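Local atomic coordinates of sulfide-quinone reductase (PDB entry 3HYW), a protein that oxidises hydrogen sulfide with the help of a quinone and FAD, building up polysulfur that is probably released as cyclooctasulfur. Residues F45-M50 and A160-L165; M50-F55 and L167-K172; D82-T87 and P284-I289. All coordinates share one frame; numbering follows the deposited sequence.

Interaction 1 of 3, residues F45-M50 and A160-L165; sequences FPHLAM and AYEFAL
Pro46 and Phe163 mark the closest backbone approach, CA to CA 5.9 Å, between helix 45-50 and the 160-165 part of helix 158-173, whose short axes run in nearly the same direction, 30° apart and 9.8 Å at closest. The pair is a buried helix-helix packing inside the pyridine nucleotide-disulphide oxidoreductase family region, beside the FAD, and no hydrogen bond runs between the two segments. Its main element is a Met-aromatic contact: Met50 SD lies 4.5 Å from the centroid of the Phe163 ring, 37° off the ring normal. CG of Phe163 stands anti to the backbone N (chi1 -175°), and the CD2/CE2 side of the ring reaches Pro46 O, Ala49 and Met50. Ala49 CB closes on the ring corner, 4.0 Å from Phe163 CE2, while Pro46 O sits near the ring plane at its edge. On the other flank Glu162 points toward helix 45-50, but its OE2 is engaged by Lys382, an FAD-binding residue, through a salt bridge and by the backbone N of Asp350. Asp350 also takes the hydrogen bond of His47 NE2, linking both helices to one residue. What Glu162 presents to Pro46 is its other oxygen, OE1, 3.7 Å from the ring carbon CG.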
# COMPACT_ATOMS: atom_id res chain seq x y z
N PHE A 45 2.60 -31.74 -0.14
CA PHE A 45 4.01 -31.90 0.22
C PHE A 45 4.51 -30.87 1.26
O PHE A 45 5.29 -31.24 2.14
CB PHE A 45 4.93 -31.91 -1.02
CG PHE A 45 4.80 -33.15 -1.89
CD1 PHE A 45 3.96 -34.21 -1.53
CD2 PHE A 45 5.56 -33.28 -3.05
CE1 PHE A 45 3.86 -35.35 -2.34
CE2 PHE A 45 5.48 -34.41 -3.85
CZ PHE A 45 4.62 -35.45 -3.50
N PRO A 46 4.07 -29.60 1.16
CA PRO A 46 4.41 -28.67 2.26
C PRO A 46 3.89 -29.13 3.62
O PRO A 46 4.56 -28.95 4.64
CB PRO A 46 3.74 -27.35 1.83
CG PRO A 46 3.60 -27.46 0.33
CD PRO A 46 3.31 -28.91 0.09
N HIS A 47 2.69 -29.73 3.63
CA HIS A 47 2.11 -30.27 4.85
C HIS A 47 2.88 -31.50 5.31
O HIS A 47 3.06 -31.70 6.51
CB HIS A 47 0.64 -30.62 4.62
CG HIS A 47 -0.16 -29.53 3.99
ND1 HIS A 47 0.01 -29.15 2.67
CD2 HIS A 47 -1.14 -28.74 4.49
CE1 HIS A 47 -0.82 -28.16 2.39
NE2 HIS A 47 -1.53 -27.90 3.47
N LEU A 48 3.33 -32.33 4.36
CA LEU A 48 4.18 -33.48 4.70
C LEU A 48 5.48 -33.01 5.36
O LEU A 48 5.93 -33.59 6.34
CB LEU A 48 4.50 -34.33 3.46
CG LEU A 48 5.27 -35.64 3.66
CD1 LEU A 48 4.43 -36.70 4.41
CD2 LEU A 48 5.76 -36.21 2.35
N ALA A 49 6.06 -31.94 4.81
CA ALA A 49 7.27 -31.34 5.36
C ALA A 49 7.05 -30.79 6.77
O ALA A 49 7.97 -30.78 7.60
CB ALA A 49 7.79 -30.25 4.45
N MET A 50 5.83 -30.35 7.05
CA MET A 50 5.51 -29.83 8.37
C MET A 50 5.19 -30.94 9.37
O MET A 50 5.07 -30.68 10.56
CB MET A 50 4.35 -28.83 8.30
CG MET A 50 4.70 -27.50 7.63
SD MET A 50 6.06 -26.62 8.43
CE MET A 50 5.51 -26.57 10.13
N ALA A 160 6.67 -21.93 -1.33
CA ALA A 160 7.57 -21.21 -0.44
C ALA A 160 6.79 -20.30 0.51
O ALA A 160 7.08 -20.26 1.70
CB ALA A 160 8.61 -20.41 -1.22
N TYR A 161 5.81 -19.58 -0.03
CA TYR A 161 4.90 -18.76 0.78
C TYR A 161 4.10 -19.61 1.77
O TYR A 161 3.97 -19.24 2.95
CB TYR A 161 3.95 -17.98 -0.12
CG TYR A 161 4.62 -16.86 -0.84
CD1 TYR A 161 4.82 -15.63 -0.22
CD2 TYR A 161 5.09 -17.02 -2.15
CE1 TYR A 161 5.45 -14.59 -0.88
CE2 TYR A 161 5.72 -15.98 -2.81
CZ TYR A 161 5.89 -14.77 -2.16
OH TYR A 161 6.51 -13.73 -2.80
N GLU A 162 3.57 -20.73 1.29
CA GLU A 162 2.83 -21.67 2.14
C GLU A 162 3.68 -22.15 3.30
O GLU A 162 3.26 -22.08 4.45
CB GLU A 162 2.36 -22.89 1.35
CG GLU A 162 1.14 -22.70 0.51
CD GLU A 162 0.64 -24.02 -0.05
OE1 GLU A 162 1.43 -24.70 -0.74
OE2 GLU A 162 -0.52 -24.39 0.22
N PHE A 163 4.88 -22.64 2.98
CA PHE A 163 5.78 -23.22 3.98
C PHE A 163 6.20 -22.19 5.03
O PHE A 163 6.26 -22.49 6.23
CB PHE A 163 7.02 -23.84 3.31
CG PHE A 163 7.94 -24.55 4.28
CD1 PHE A 163 9.04 -23.89 4.83
CD2 PHE A 163 7.69 -25.87 4.64
CE1 PHE A 163 9.89 -24.55 5.73
CE2 PHE A 163 8.54 -26.53 5.55
CZ PHE A 163 9.64 -25.87 6.09
N ALA A 164 6.49 -20.97 4.59
CA ALA A 164 6.87 -19.91 5.50
C ALA A 164 5.74 -19.60 6.50
O ALA A 164 5.99 -19.47 7.71
CB ALA A 164 7.26 -18.66 4.73
N LEU A 165 4.51 -19.51 6.01
CA LEU A 165 3.38 -19.16 6.86
C LEU A 165 2.93 -20.32 7.74
O LEU A 165 2.50 -20.11 8.89
CB LEU A 165 2.24 -18.56 6.04
CG LEU A 165 2.63 -17.16 5.55
CD1 LEU A 165 1.79 -16.70 4.40
CD2 LEU A 165 2.59 -16.15 6.70

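Interaction 2 of 3, residues M50-F55 and L167-K172; sequences MGWRKF and LHYELK
Trp52 lays the outer end of its indole against Tyr169: CH2 comes within 3.6 Å of Tyr169 CD2, the two ring planes standing 86° apart with centroids 5.7 Å from each other. Along the indole edge, NE1 donates a hydrogen bond to Glu170 OE1 at 3.0 Å with an N-H...O angle of 150°. The oxygen lies in the indole plane, whereas the donor meets it from above the carboxylate plane. Glu170 OE2 meanwhile forms a salt bridge with Arg174, one turn further along, so each carboxylate oxygen has its own partner. Met50 CB lies over one face of the indole, 3.6 Å from its plane and displaced toward the rim. The bent Met50 chain (chi3 -53°) turns CE against the aliphatic part of Glu170, 3.5 Å from CB, and toward Leu167 CD1, 4.2 Å away. After Met50 the chain leaves the helix at Gly51, whose positive phi, a conformation that favours glycine, belongs to a Schellman motif; the next residue is Trp52. An alanine at Trp52 would probably leave Glu170 OE1 without its indole donor and open a gap between Met50 and Tyr169. The contact thus ties the loop after helix 45-50 to the C-terminal half of helix 158-173. With an indole N-H on one oxygen and a guanidinium on the other, the buried Glu170 carboxylate is likely to be favoured in its charged form.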
# COMPACT_ATOMS: atom_id res chain seq x y z
N MET A 50 5.83 -30.35 7.05
CA MET A 50 5.51 -29.83 8.37
C MET A 50 5.19 -30.94 9.37
O MET A 50 5.07 -30.68 10.56
CB MET A 50 4.35 -28.83 8.30
CG MET A 50 4.70 -27.50 7.63
SD MET A 50 6.06 -26.62 8.43
CE MET A 50 5.51 -26.57 10.13
N GLY A 51 5.05 -32.17 8.87
CA GLY A 51 4.67 -33.30 9.71
C GLY A 51 3.17 -33.36 9.92
O GLY A 51 2.68 -34.03 10.83
N TRP A 52 2.44 -32.64 9.07
CA TRP A 52 0.99 -32.54 9.18
C TRP A 52 0.28 -33.60 8.34
O TRP A 52 -0.95 -33.67 8.33
CB TRP A 52 0.50 -31.14 8.80
CG TRP A 52 1.02 -30.01 9.69
CD1 TRP A 52 1.70 -30.13 10.87
CD2 TRP A 52 0.85 -28.61 9.46
NE1 TRP A 52 1.99 -28.89 11.38
CE2 TRP A 52 1.47 -27.94 10.54
CE3 TRP A 52 0.24 -27.85 8.45
CZ2 TRP A 52 1.50 -26.54 10.64
CZ3 TRP A 52 0.27 -26.46 8.55
CH2 TRP A 52 0.90 -25.82 9.64
N ARG A 53 1.06 -34.41 7.62
CA ARG A 53 0.54 -35.53 6.85
C ARG A 53 1.44 -36.74 7.02
O ARG A 53 2.64 -36.60 7.28
CB ARG A 53 0.47 -35.20 5.35
CG ARG A 53 -0.44 -34.05 4.96
CD ARG A 53 -1.92 -34.33 5.21
NE ARG A 53 -2.72 -33.29 4.55
CZ ARG A 53 -3.04 -32.12 5.09
NH1 ARG A 53 -3.75 -31.24 4.38
NH2 ARG A 53 -2.65 -31.81 6.33
N LYS A 54 0.86 -37.93 6.87
CA LYS A 54 1.61 -39.17 6.68
C LYS A 54 1.68 -39.43 5.18
O LYS A 54 0.71 -39.14 4.46
CB LYS A 54 0.92 -40.34 7.37
CG LYS A 54 0.91 -40.30 8.89
CD LYS A 54 0.03 -41.43 9.44
CE LYS A 54 0.02 -41.46 10.97
NZ LYS A 54 -0.57 -40.22 11.56
N PHE A 55 2.80 -39.97 4.72
CA PHE A 55 3.00 -40.22 3.28
C PHE A 55 1.87 -41.05 2.65
O PHE A 55 1.40 -40.74 1.56
CB PHE A 55 4.35 -40.87 3.02
CG PHE A 55 4.55 -41.33 1.60
CD1 PHE A 55 4.38 -42.67 1.25
CD2 PHE A 55 4.91 -40.42 0.61
CE1 PHE A 55 4.57 -43.09 -0.06
CE2 PHE A 55 5.09 -40.83 -0.71
CZ PHE A 55 4.93 -42.18 -1.05
N LEU A 167 5.06 -22.62 8.87
CA LEU A 167 6.09 -22.67 9.89
C LEU A 167 5.85 -21.63 10.98
O LEU A 167 5.94 -21.94 12.16
CB LEU A 167 7.48 -22.51 9.27
CG LEU A 167 8.70 -22.65 10.20
CD1 LEU A 167 8.66 -23.97 10.98
CD2 LEU A 167 9.99 -22.51 9.42
N HIS A 168 5.52 -20.40 10.58
CA HIS A 168 5.10 -19.36 11.53
C HIS A 168 3.96 -19.86 12.44
O HIS A 168 4.01 -19.68 13.66
CB HIS A 168 4.65 -18.08 10.79
CG HIS A 168 3.89 -17.13 11.65
ND1 HIS A 168 4.50 -16.28 12.55
CD2 HIS A 168 2.55 -16.90 11.77
CE1 HIS A 168 3.58 -15.57 13.18
NE2 HIS A 168 2.39 -15.93 12.73
N TYR A 169 2.95 -20.46 11.83
CA TYR A 169 1.81 -21.03 12.55
C TYR A 169 2.27 -22.07 13.57
O TYR A 169 1.89 -22.01 14.74
CB TYR A 169 0.80 -21.63 11.56
CG TYR A 169 -0.33 -22.40 12.23
CD1 TYR A 169 -1.47 -21.74 12.69
CD2 TYR A 169 -0.26 -23.78 12.38
CE1 TYR A 169 -2.51 -22.44 13.31
CE2 TYR A 169 -1.30 -24.49 13.00
CZ TYR A 169 -2.41 -23.82 13.45
OH TYR A 169 -3.43 -24.52 14.05
N GLU A 170 3.11 -23.01 13.12
CA GLU A 170 3.64 -24.07 13.97
C GLU A 170 4.44 -23.53 15.15
O GLU A 170 4.28 -23.99 16.28
CB GLU A 170 4.49 -25.04 13.14
CG GLU A 170 5.12 -26.20 13.93
CD GLU A 170 4.11 -27.24 14.41
OE1 GLU A 170 3.06 -27.43 13.75
OE2 GLU A 170 4.38 -27.87 15.46
N LEU A 171 5.30 -22.54 14.87
CA LEU A 171 6.14 -21.93 15.91
C LEU A 171 5.28 -21.21 16.95
O LEU A 171 5.58 -21.27 18.15
CB LEU A 171 7.18 -20.99 15.29
CG LEU A 171 8.21 -21.62 14.34
CD1 LEU A 171 8.95 -20.58 13.51
CD2 LEU A 171 9.19 -22.51 15.09
N LYS A 172 4.23 -20.55 16.49
CA LYS A 172 3.27 -19.88 17.38
C LYS A 172 2.47 -20.90 18.20
O LYS A 172 2.11 -20.65 19.35
CB LYS A 172 2.34 -18.98 16.56
CG LYS A 172 1.77 -17.80 17.33
CD LYS A 172 1.15 -16.79 16.38
CE LYS A 172 0.18 -15.88 17.11
NZ LYS A 172 -0.31 -14.76 16.26

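Interaction 3 of 3, residues D82-T87 and P284-I289; sequences DPDANT and PTYKNI
Tyr286 spreads its ring under Pro83, whose CB stands 3.5 Å from the ring centroid and 3° off the normal, a CH-pi contact over the centre of the face. This joins the turn between strands 78-82 and 87-90 to the loop leading into strand 289-291, an edge strand of the five-stranded parallel sheet. At the ring's end, Tyr286 OH donates to Asp84 OD1 at 2.7 Å, meeting that oxygen from above the carboxylate plane. A second direct bond runs from Asn288 ND2 to Asn86 OD1, 2.9 Å, with an N-H...O angle of 164°; the two amide planes are almost perpendicular, 88° apart, and the donor lies above the acceptor's carbonyl plane. ND2 also bonds to the backbone O of Asp99. One water reaches Asn288 OD1 at 2.9 Å and Pro83 O at 2.8 Å, linking a side chain of one segment to the backbone of the other. Within the 82-87 turn, which holds a G1 beta bulge, Asp82 OD1 accepts from Ala85 N in an Asx motif. Ile289 CD1 adds an apolar touch, 3.7 Å from Pro83 CB. Apolar contact of Pro83 with Tyr286 and Ile289 is thus flanked by side-chain hydrogen bonds, of which the one from the phenol would probably help to stabilise the negative charge on Asp84.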
# COMPACT_ATOMS: atom_id res chain seq x y z
N ASP A 82 12.98 -42.21 -29.03
CA ASP A 82 13.31 -42.08 -30.45
C ASP A 82 12.03 -41.70 -31.19
O ASP A 82 11.18 -42.55 -31.47
CB ASP A 82 13.92 -43.38 -30.99
CG ASP A 82 14.36 -43.27 -32.45
OD1 ASP A 82 13.91 -42.34 -33.16
OD2 ASP A 82 15.15 -44.13 -32.91
N PRO A 83 11.89 -40.40 -31.51
CA PRO A 83 10.65 -39.88 -32.11
C PRO A 83 10.48 -40.26 -33.58
O PRO A 83 9.37 -40.20 -34.10
CB PRO A 83 10.80 -38.36 -31.96
CG PRO A 83 12.26 -38.13 -31.96
CD PRO A 83 12.90 -39.34 -31.34
N ASP A 84 11.58 -40.62 -34.24
CA ASP A 84 11.56 -41.07 -35.63
C ASP A 84 11.08 -42.51 -35.72
O ASP A 84 10.40 -42.89 -36.67
CB ASP A 84 12.94 -40.93 -36.27
CG ASP A 84 13.45 -39.50 -36.26
OD1 ASP A 84 12.77 -38.62 -36.83
OD2 ASP A 84 14.54 -39.24 -35.69
N ALA A 85 11.45 -43.31 -34.72
CA ALA A 85 11.07 -44.71 -34.66
C ALA A 85 9.79 -44.91 -33.85
O ALA A 85 9.28 -46.02 -33.77
CB ALA A 85 12.20 -45.54 -34.05
N ASN A 86 9.29 -43.82 -33.26
CA ASN A 86 8.13 -43.86 -32.35
C ASN A 86 8.32 -44.85 -31.20
O ASN A 86 7.46 -45.69 -30.94
CB ASN A 86 6.83 -44.16 -33.10
CG ASN A 86 6.50 -43.12 -34.15
OD1 ASN A 86 6.42 -41.93 -33.86
ND2 ASN A 86 6.32 -43.57 -35.38
N THR A 87 9.46 -44.76 -30.52
CA THR A 87 9.76 -45.66 -29.42
C THR A 87 10.22 -44.95 -28.15
O THR A 87 10.76 -43.85 -28.20
CB THR A 87 10.85 -46.69 -29.78
OG1 THR A 87 12.03 -45.99 -30.17
CG2 THR A 87 10.39 -47.61 -30.91
N PRO A 284 5.53 -29.33 -32.36
CA PRO A 284 5.40 -28.82 -33.73
C PRO A 284 5.96 -29.74 -34.82
O PRO A 284 5.46 -29.72 -35.95
CB PRO A 284 6.20 -27.51 -33.69
CG PRO A 284 6.18 -27.10 -32.26
CD PRO A 284 6.31 -28.40 -31.52
N THR A 285 6.99 -30.52 -34.50
CA THR A 285 7.69 -31.34 -35.50
C THR A 285 7.12 -32.76 -35.54
O THR A 285 6.80 -33.28 -36.61
CB THR A 285 9.22 -31.39 -35.24
OG1 THR A 285 9.74 -30.06 -35.21
CG2 THR A 285 9.94 -32.17 -36.33
N TYR A 286 7.00 -33.39 -34.37
CA TYR A 286 6.43 -34.72 -34.26
C TYR A 286 5.02 -34.59 -33.70
O TYR A 286 4.82 -34.42 -32.50
CB TYR A 286 7.32 -35.63 -33.40
CG TYR A 286 8.73 -35.80 -33.93
CD1 TYR A 286 9.78 -35.04 -33.43
CD2 TYR A 286 9.00 -36.72 -34.95
CE1 TYR A 286 11.09 -35.19 -33.93
CE2 TYR A 286 10.29 -36.88 -35.45
CZ TYR A 286 11.33 -36.11 -34.93
OH TYR A 286 12.61 -36.27 -35.42
N LYS A 287 4.05 -34.67 -34.60
CA LYS A 287 2.66 -34.35 -34.29
C LYS A 287 1.97 -35.36 -33.37
O LYS A 287 0.90 -35.09 -32.83
CB LYS A 287 1.86 -34.15 -35.58
CG LYS A 287 2.34 -32.95 -36.41
CD LYS A 287 1.27 -32.48 -37.39
CE LYS A 287 1.60 -31.09 -37.95
NZ LYS A 287 1.82 -30.07 -36.86
N ASN A 288 2.62 -36.52 -33.18
CA ASN A 288 2.11 -37.55 -32.28
C ASN A 288 2.75 -37.50 -30.88
O ASN A 288 2.53 -38.39 -30.06
CB ASN A 288 2.25 -38.95 -32.91
CG ASN A 288 3.70 -39.39 -33.09
OD1 ASN A 288 4.59 -38.58 -33.29
ND2 ASN A 288 3.93 -40.70 -33.04
N ILE A 289 3.54 -36.46 -30.63
CA ILE A 289 4.12 -36.21 -29.30
C ILE A 289 3.44 -35.00 -28.66
O ILE A 289 3.32 -33.94 -29.28
CB ILE A 289 5.66 -36.00 -29.34
CG1 ILE A 289 6.37 -37.27 -29.86
CG2 ILE A 289 6.19 -35.62 -27.96
CD1 ILE A 289 7.88 -37.14 -30.00
O HOH W 1 7.25 -39.37 -32.42

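In the fold
Interactions 1 and 2 form one continuous interface, their centres 7 Å apart: they share Met50, use successive parts of helix 158-173, and are joined by a probable hydrogen bond from Trp52 N to His47 O, 2.8 Å. Interaction 1 is the one close to the redox centre, with the Pro46 side chain about 4 Å from the FAD and that of Glu162 about 5 Å from the bound octathiocane. Interaction 2 continues outward, the Met50 side chain lying about 11 Å from the FAD. Interaction 3 is remote, its centre 39 Å from that of interaction 1 and 45 Å from that of interaction 2, on the opposite side of the chain's centre. Its Ile289 side chain is about 14 Å from the FAD.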